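Local atomic coordinates of KLLA0F20702p (Kluyveromyces lactis, PDB entry 5Y5A), a protein that probably acts as the telomerase subunit Est1, helping to recruit telomerase to telomeres through its association with Cdc13. Residues S198-I203 / R241-T246; R222-A227 / G235-Q240. One frame throughout, in Å; residues are numbered along the deposited sequence.

In the fold
Followed from its N terminus, the chain runs up helix 179-206, which carries residues 198-203, then into helix 218-230 with residues 222-227, and turns back along helix 235-247. Interaction 2 closes the short loop between these last two helices. Interaction 1 brings the far half of helix 235-247 back against helix 179-206 and so closes a longer loop that encloses the shorter one. Three helices, consecutive in the chain, are thereby tied together, with helix 235-247 common to both contacts. The centres lie about 10 Å apart, and Arg241, just past the end of segment 235-240, joins the two by a salt bridge from its NH2 to Asp225 OD1.

Interaction 1. Residues S198-I203 / R241-T246; sequences SQRYKI and RGICYT
Arg200 lays one face of its guanidinium over the CG2 methyl of Ile243, which sits 3.4 Å from the plane and is displaced toward its rim. CZ of Arg200 comes within 3.6 Å of Ile243 CG2, while the two side chains as a whole cross at about a right angle. The path of the arginine explains the overlap. With CG trans to the backbone nitrogen (chi1 -176°) and the next torsion also extended, the chain first reaches straight across to helix 235-247; it then bends at chi3 (56°), which turns the flat end against the isoleucine. Ile243 supplies the methyl through CG2, the branch opposite its own backbone nitrogen.

Below the charged end, the hydrocarbon part of the arginine has a partner of its own. CD of Arg200 packs 3.6 Å from Cys244 SG, with CG slightly farther off, and the backbones draw nearest at this same pair, with 6.9 Å between the CA atoms of Arg200 and Cys244. Replacing Arg200 with an alanine would probably open a gap over Ile243 CG2 and Cys244 SG and cost His247 its weak bond from the guanidinium.

Behind this interface, helix 179-206 is backed by helices 78-105 and 113-144. The contact packs this helix, in the Est1 family region, against helix 235-247, in the DNA/RNA-binding family region; both families belong to the TPR clan, consistent with a TPR-like stack of helices.

No hydrogen bond links the two segments, and Arg200 NE is buried here without a partner in the model. The chemistry suggests that across these segments the arginine works largely through van der Waals contact of its methylenes and guanidinium face, with the weak bond from NH2 to His247 NE2 as a polar supplement.

Interaction 2. Residues R222-A227 / G235-Q240; sequences RYLDIA and GETFLQ
The carbonyl oxygen of Leu224 is gripped from within its own helix by the hydroxyl of Ser228, a hydrogen bond, and is also met across the contact by the methyl CG2 of Thr237 at 3.1 Å. That methyl is the point where the helices press closest. With OG1 beside the backbone nitrogen of Thr237 (chi1 -44°), CG2 is left anti to that nitrogen, where it also touches Ala227 CB at 3.8 Å. The small Ala227 side chain probably allows this close approach. Leu224 and Thr237 run alongside one another with opposed directions; farther out, the Leu224 methyls reach Gln240: CD1 of Leu224 lies 4.0 Å from Gln240 CB, whereas the amide of the glutamine bends away and makes a weak bond to Glu236 OE2.

No hydrogen bond crosses between the segments; van der Waals contacts, mostly of methyl groups, join them, and their axes approach to 9.4 Å and run nearly antiparallel, at 158°. They form a helical hairpin, consistent with the TPR-like character of the Est1 DNA/RNA binding domain. Helix 179-206 covers one side of the hairpin, with Leu192 against Ala227 and Cys197 against Gln240, while Phe238 and Leu239 pack on helix 251-263.

Interaction 1. Residues S198-I203 / R241-T246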
loop_
_atom_site.group_PDB
_atom_site.type_symbol
_atom_site.label_atom_id
_atom_site.label_comp_id
_atom_site.label_asym_id
_atom_site.label_seq_id
_atom_site.Cartn_x
_atom_site.Cartn_y
_atom_site.Cartn_z
ATOM N N SER A 198 8.480 -4.837 16.173
ATOM C CA SER A 198 9.531 -5.187 17.125
ATOM C C SER A 198 10.860 -5.359 16.404
ATOM O O SER A 198 11.884 -4.855 16.851
ATOM C CB SER A 198 9.177 -6.464 17.883
ATOM O OG SER A 198 7.940 -6.323 18.553
ATOM N N GLN A 199 10.821 -6.073 15.283
ATOM C CA GLN A 199 11.994 -6.282 14.446
ATOM C C GLN A 199 12.567 -4.968 13.932
ATOM O O GLN A 199 13.786 -4.806 13.864
ATOM C CB GLN A 199 11.651 -7.188 13.264
ATOM C CG GLN A 199 11.460 -8.633 13.638
ATOM C CD GLN A 199 12.724 -9.236 14.194
ATOM O OE1 GLN A 199 13.825 -8.939 13.724
ATOM N NE2 GLN A 199 12.580 -10.078 15.210
ATOM N N ARG A 200 11.691 -4.038 13.556
ATOM C CA ARG A 200 12.152 -2.739 13.087
ATOM C C ARG A 200 12.887 -2.023 14.210
ATOM O O ARG A 200 13.983 -1.502 14.018
ATOM C CB ARG A 200 10.996 -1.873 12.584
ATOM C CG ARG A 200 11.477 -0.549 12.008
ATOM C CD ARG A 200 10.341 0.332 11.525
ATOM N NE ARG A 200 9.362 0.577 12.576
ATOM C CZ ARG A 200 9.543 1.420 13.589
ATOM N NH1 ARG A 200 8.590 1.568 14.499
ATOM N NH2 ARG A 200 10.674 2.109 13.698
ATOM N N TYR A 201 12.271 -2.010 15.386
ATOM C CA TYR A 201 12.862 -1.383 16.561
ATOM C C TYR A 201 14.217 -1.986 16.918
ATOM O O TYR A 201 15.142 -1.271 17.305
ATOM C CB TYR A 201 11.923 -1.502 17.757
ATOM C CG TYR A 201 10.942 -0.366 17.892
ATOM C CD1 TYR A 201 11.373 0.906 18.246
ATOM C CD2 TYR A 201 9.582 -0.568 17.686
ATOM C CE1 TYR A 201 10.476 1.955 18.382
ATOM C CE2 TYR A 201 8.675 0.474 17.820
ATOM C CZ TYR A 201 9.128 1.733 18.168
ATOM O OH TYR A 201 8.230 2.770 18.304
ATOM N N LYS A 202 14.344 -3.287 16.800
ATOM C CA LYS A 202 15.589 -3.915 17.134
ATOM C C LYS A 202 16.670 -3.477 16.191
ATOM O O LYS A 202 17.738 -3.093 16.614
ATOM C CB LYS A 202 15.465 -5.429 17.103
ATOM C CG LYS A 202 16.775 -6.146 17.364
ATOM C CD LYS A 202 16.630 -7.651 17.289
ATOM C CE LYS A 202 17.984 -8.330 17.247
ATOM N NZ LYS A 202 17.967 -9.543 16.404
ATOM N N ILE A 203 16.384 -3.544 14.904
ATOM C CA ILE A 203 17.350 -3.161 13.877
ATOM C C ILE A 203 17.889 -1.752 14.108
ATOM O O ILE A 203 19.092 -1.510 13.998
ATOM C CB ILE A 203 16.727 -3.253 12.490
ATOM C CG1 ILE A 203 16.604 -4.720 12.088
ATOM C CG2 ILE A 203 17.555 -2.491 11.467
ATOM C CD1 ILE A 203 15.655 -4.941 10.952
ATOM N N ARG A 241 5.350 -0.424 7.260
ATOM C CA ARG A 241 6.240 -0.618 6.121
ATOM C C ARG A 241 6.851 0.707 5.683
ATOM O O ARG A 241 8.046 0.799 5.399
ATOM C CB ARG A 241 5.492 -1.249 4.953
ATOM C CG ARG A 241 5.827 -2.697 4.734
ATOM C CD ARG A 241 5.674 -3.052 3.282
ATOM N NE ARG A 241 4.292 -2.882 2.874
ATOM C CZ ARG A 241 3.350 -3.793 3.076
ATOM N NH1 ARG A 241 2.108 -3.561 2.674
ATOM N NH2 ARG A 241 3.652 -4.939 3.680
ATOM N N GLY A 242 6.009 1.732 5.620
ATOM C CA GLY A 242 6.457 3.059 5.244
ATOM C C GLY A 242 7.464 3.601 6.230
ATOM O O GLY A 242 8.384 4.327 5.857
ATOM N N ILE A 243 7.291 3.252 7.501
ATOM C CA ILE A 243 8.217 3.712 8.520
ATOM C C ILE A 243 9.585 3.087 8.268
ATOM O O ILE A 243 10.603 3.770 8.374
ATOM C CB ILE A 243 7.718 3.403 9.943
ATOM C CG1 ILE A 243 6.468 4.235 10.239
ATOM C CG2 ILE A 243 8.783 3.751 10.971
ATOM C CD1 ILE A 243 5.828 3.941 11.572
ATOM N N CYS A 244 9.612 1.809 7.898
ATOM C CA CYS A 244 10.873 1.189 7.498
ATOM C C CYS A 244 11.523 1.977 6.355
ATOM O O CYS A 244 12.712 2.236 6.392
ATOM C CB CYS A 244 10.666 -0.269 7.072
ATOM S SG CYS A 244 10.094 -1.400 8.361
ATOM N N TYR A 245 10.741 2.376 5.353
ATOM C CA TYR A 245 11.323 3.049 4.194
ATOM C C TYR A 245 11.835 4.453 4.520
ATOM O O TYR A 245 12.729 4.960 3.838
ATOM C CB TYR A 245 10.316 3.104 3.033
ATOM C CG TYR A 245 10.046 1.744 2.419
ATOM C CD1 TYR A 245 11.085 0.969 1.905
ATOM C CD2 TYR A 245 8.760 1.232 2.361
ATOM C CE1 TYR A 245 10.839 -0.281 1.351
ATOM C CE2 TYR A 245 8.501 -0.009 1.810
ATOM C CZ TYR A 245 9.539 -0.764 1.308
ATOM O OH TYR A 245 9.259 -1.998 0.759
ATOM N N THR A 246 11.303 5.078 5.567
ATOM C CA THR A 246 11.853 6.362 5.999
ATOM C C THR A 246 13.301 6.210 6.485
ATOM O O THR A 246 14.101 7.136 6.352
ATOM C CB THR A 246 11.024 7.022 7.126
ATOM O OG1 THR A 246 10.965 6.159 8.270
ATOM C CG2 THR A 246 9.619 7.328 6.650
#

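Interaction 2. Residues R222-A227 / G235-Q240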
loop_
_atom_site.group_PDB
_atom_site.type_symbol
_atom_site.label_atom_id
_atom_site.label_comp_id
_atom_site.label_asym_id
_atom_site.label_seq_id
_atom_site.Cartn_x
_atom_site.Cartn_y
_atom_site.Cartn_z
ATOM N N ARG A 222 9.383 -8.702 5.660
ATOM C CA ARG A 222 8.799 -9.998 5.315
ATOM C C ARG A 222 7.575 -10.305 6.176
ATOM O O ARG A 222 6.553 -10.765 5.663
ATOM C CB ARG A 222 9.817 -11.127 5.456
ATOM C CG ARG A 222 9.295 -12.463 4.935
ATOM C CD ARG A 222 10.194 -13.637 5.311
ATOM N NE ARG A 222 10.023 -14.036 6.705
ATOM C CZ ARG A 222 10.103 -15.291 7.135
ATOM N NH1 ARG A 222 10.347 -16.272 6.276
ATOM N NH2 ARG A 222 9.934 -15.564 8.423
ATOM N N TYR A 223 7.678 -10.050 7.479
ATOM C CA TYR A 223 6.555 -10.263 8.388
ATOM C C TYR A 223 5.385 -9.346 8.044
ATOM O O TYR A 223 4.236 -9.768 8.042
ATOM C CB TYR A 223 6.981 -10.046 9.841
ATOM C CG TYR A 223 7.792 -11.193 10.417
ATOM C CD1 TYR A 223 7.193 -12.412 10.711
ATOM C CD2 TYR A 223 9.148 -11.054 10.665
ATOM C CE1 TYR A 223 7.923 -13.463 11.235
ATOM C CE2 TYR A 223 9.889 -12.099 11.191
ATOM C CZ TYR A 223 9.271 -13.302 11.473
ATOM O OH TYR A 223 10.006 -14.345 11.996
ATOM N N LEU A 224 5.694 -8.090 7.747
ATOM C CA LEU A 224 4.679 -7.121 7.373
ATOM C C LEU A 224 4.015 -7.517 6.052
ATOM O O LEU A 224 2.803 -7.380 5.888
ATOM C CB LEU A 224 5.293 -5.725 7.278
ATOM C CG LEU A 224 5.795 -5.110 8.586
ATOM C CD1 LEU A 224 6.454 -3.759 8.334
ATOM C CD2 LEU A 224 4.649 -4.969 9.574
ATOM N N ASP A 225 4.813 -8.021 5.114
ATOM C CA ASP A 225 4.278 -8.483 3.839
ATOM C C ASP A 225 3.258 -9.589 4.057
ATOM O O ASP A 225 2.191 -9.593 3.445
ATOM C CB ASP A 225 5.399 -8.976 2.925
ATOM C CG ASP A 225 6.123 -7.842 2.231
ATOM O OD1 ASP A 225 6.018 -6.689 2.704
ATOM O OD2 ASP A 225 6.798 -8.106 1.213
ATOM N N ILE A 226 3.586 -10.523 4.943
ATOM C CA ILE A 226 2.675 -11.612 5.233
ATOM C C ILE A 226 1.417 -11.078 5.915
ATOM O O ILE A 226 0.306 -11.478 5.570
ATOM C CB ILE A 226 3.341 -12.680 6.099
ATOM C CG1 ILE A 226 4.577 -13.223 5.381
ATOM C CG2 ILE A 226 2.370 -13.810 6.374
ATOM C CD1 ILE A 226 5.406 -14.178 6.220
ATOM N N ALA A 227 1.590 -10.152 6.857
ATOM C CA ALA A 227 0.451 -9.520 7.523
ATOM C C ALA A 227 -0.492 -8.831 6.523
ATOM O O ALA A 227 -1.709 -8.978 6.614
ATOM C CB ALA A 227 0.938 -8.526 8.564
ATOM N N GLY A 235 -4.770 -0.911 7.382
ATOM C CA GLY A 235 -3.854 0.142 6.997
ATOM C C GLY A 235 -2.551 0.137 7.771
ATOM O O GLY A 235 -1.501 0.479 7.217
ATOM N N GLU A 236 -2.611 -0.262 9.043
ATOM C CA GLU A 236 -1.462 -0.149 9.934
ATOM C C GLU A 236 -0.241 -0.900 9.408
ATOM O O GLU A 236 0.895 -0.486 9.634
ATOM C CB GLU A 236 -1.821 -0.648 11.334
ATOM C CG GLU A 236 -0.833 -0.222 12.413
ATOM C CD GLU A 236 -0.862 1.277 12.691
ATOM O OE1 GLU A 236 -1.899 1.925 12.418
ATOM O OE2 GLU A 236 0.154 1.803 13.195
ATOM N N THR A 237 -0.476 -1.992 8.691
ATOM C CA THR A 237 0.617 -2.762 8.118
ATOM C C THR A 237 1.405 -1.953 7.093
ATOM O O THR A 237 2.624 -2.007 7.055
ATOM C CB THR A 237 0.110 -4.029 7.436
ATOM O OG1 THR A 237 -0.861 -4.666 8.274
ATOM C CG2 THR A 237 1.268 -4.969 7.181
ATOM N N PHE A 238 0.688 -1.219 6.253
ATOM C CA PHE A 238 1.315 -0.347 5.262
ATOM C C PHE A 238 2.046 0.795 5.957
ATOM O O PHE A 238 3.130 1.192 5.539
ATOM C CB PHE A 238 0.263 0.207 4.283
ATOM C CG PHE A 238 -0.397 -0.850 3.445
ATOM C CD1 PHE A 238 -1.501 -1.546 3.923
ATOM C CD2 PHE A 238 0.081 -1.149 2.176
ATOM C CE1 PHE A 238 -2.114 -2.524 3.149
ATOM C CE2 PHE A 238 -0.529 -2.120 1.397
ATOM C CZ PHE A 238 -1.626 -2.810 1.885
ATOM N N LEU A 239 1.450 1.313 7.028
ATOM C CA LEU A 239 2.072 2.398 7.779
ATOM C C LEU A 239 3.448 1.984 8.294
ATOM O O LEU A 239 4.431 2.717 8.150
ATOM C CB LEU A 239 1.193 2.833 8.956
ATOM C CG LEU A 239 1.796 4.031 9.697
ATOM C CD1 LEU A 239 1.428 5.340 9.000
ATOM C CD2 LEU A 239 1.404 4.067 11.160
ATOM N N GLN A 240 3.519 0.800 8.881
ATOM C CA GLN A 240 4.764 0.345 9.485
ATOM C C GLN A 240 5.806 0.055 8.411
ATOM O O GLN A 240 6.997 0.291 8.611
ATOM C CB GLN A 240 4.516 -0.882 10.355
ATOM C CG GLN A 240 3.667 -0.591 11.584
ATOM C CD GLN A 240 4.309 0.427 12.522
ATOM O OE1 GLN A 240 5.532 0.462 12.690
ATOM N NE2 GLN A 240 3.478 1.261 13.141
#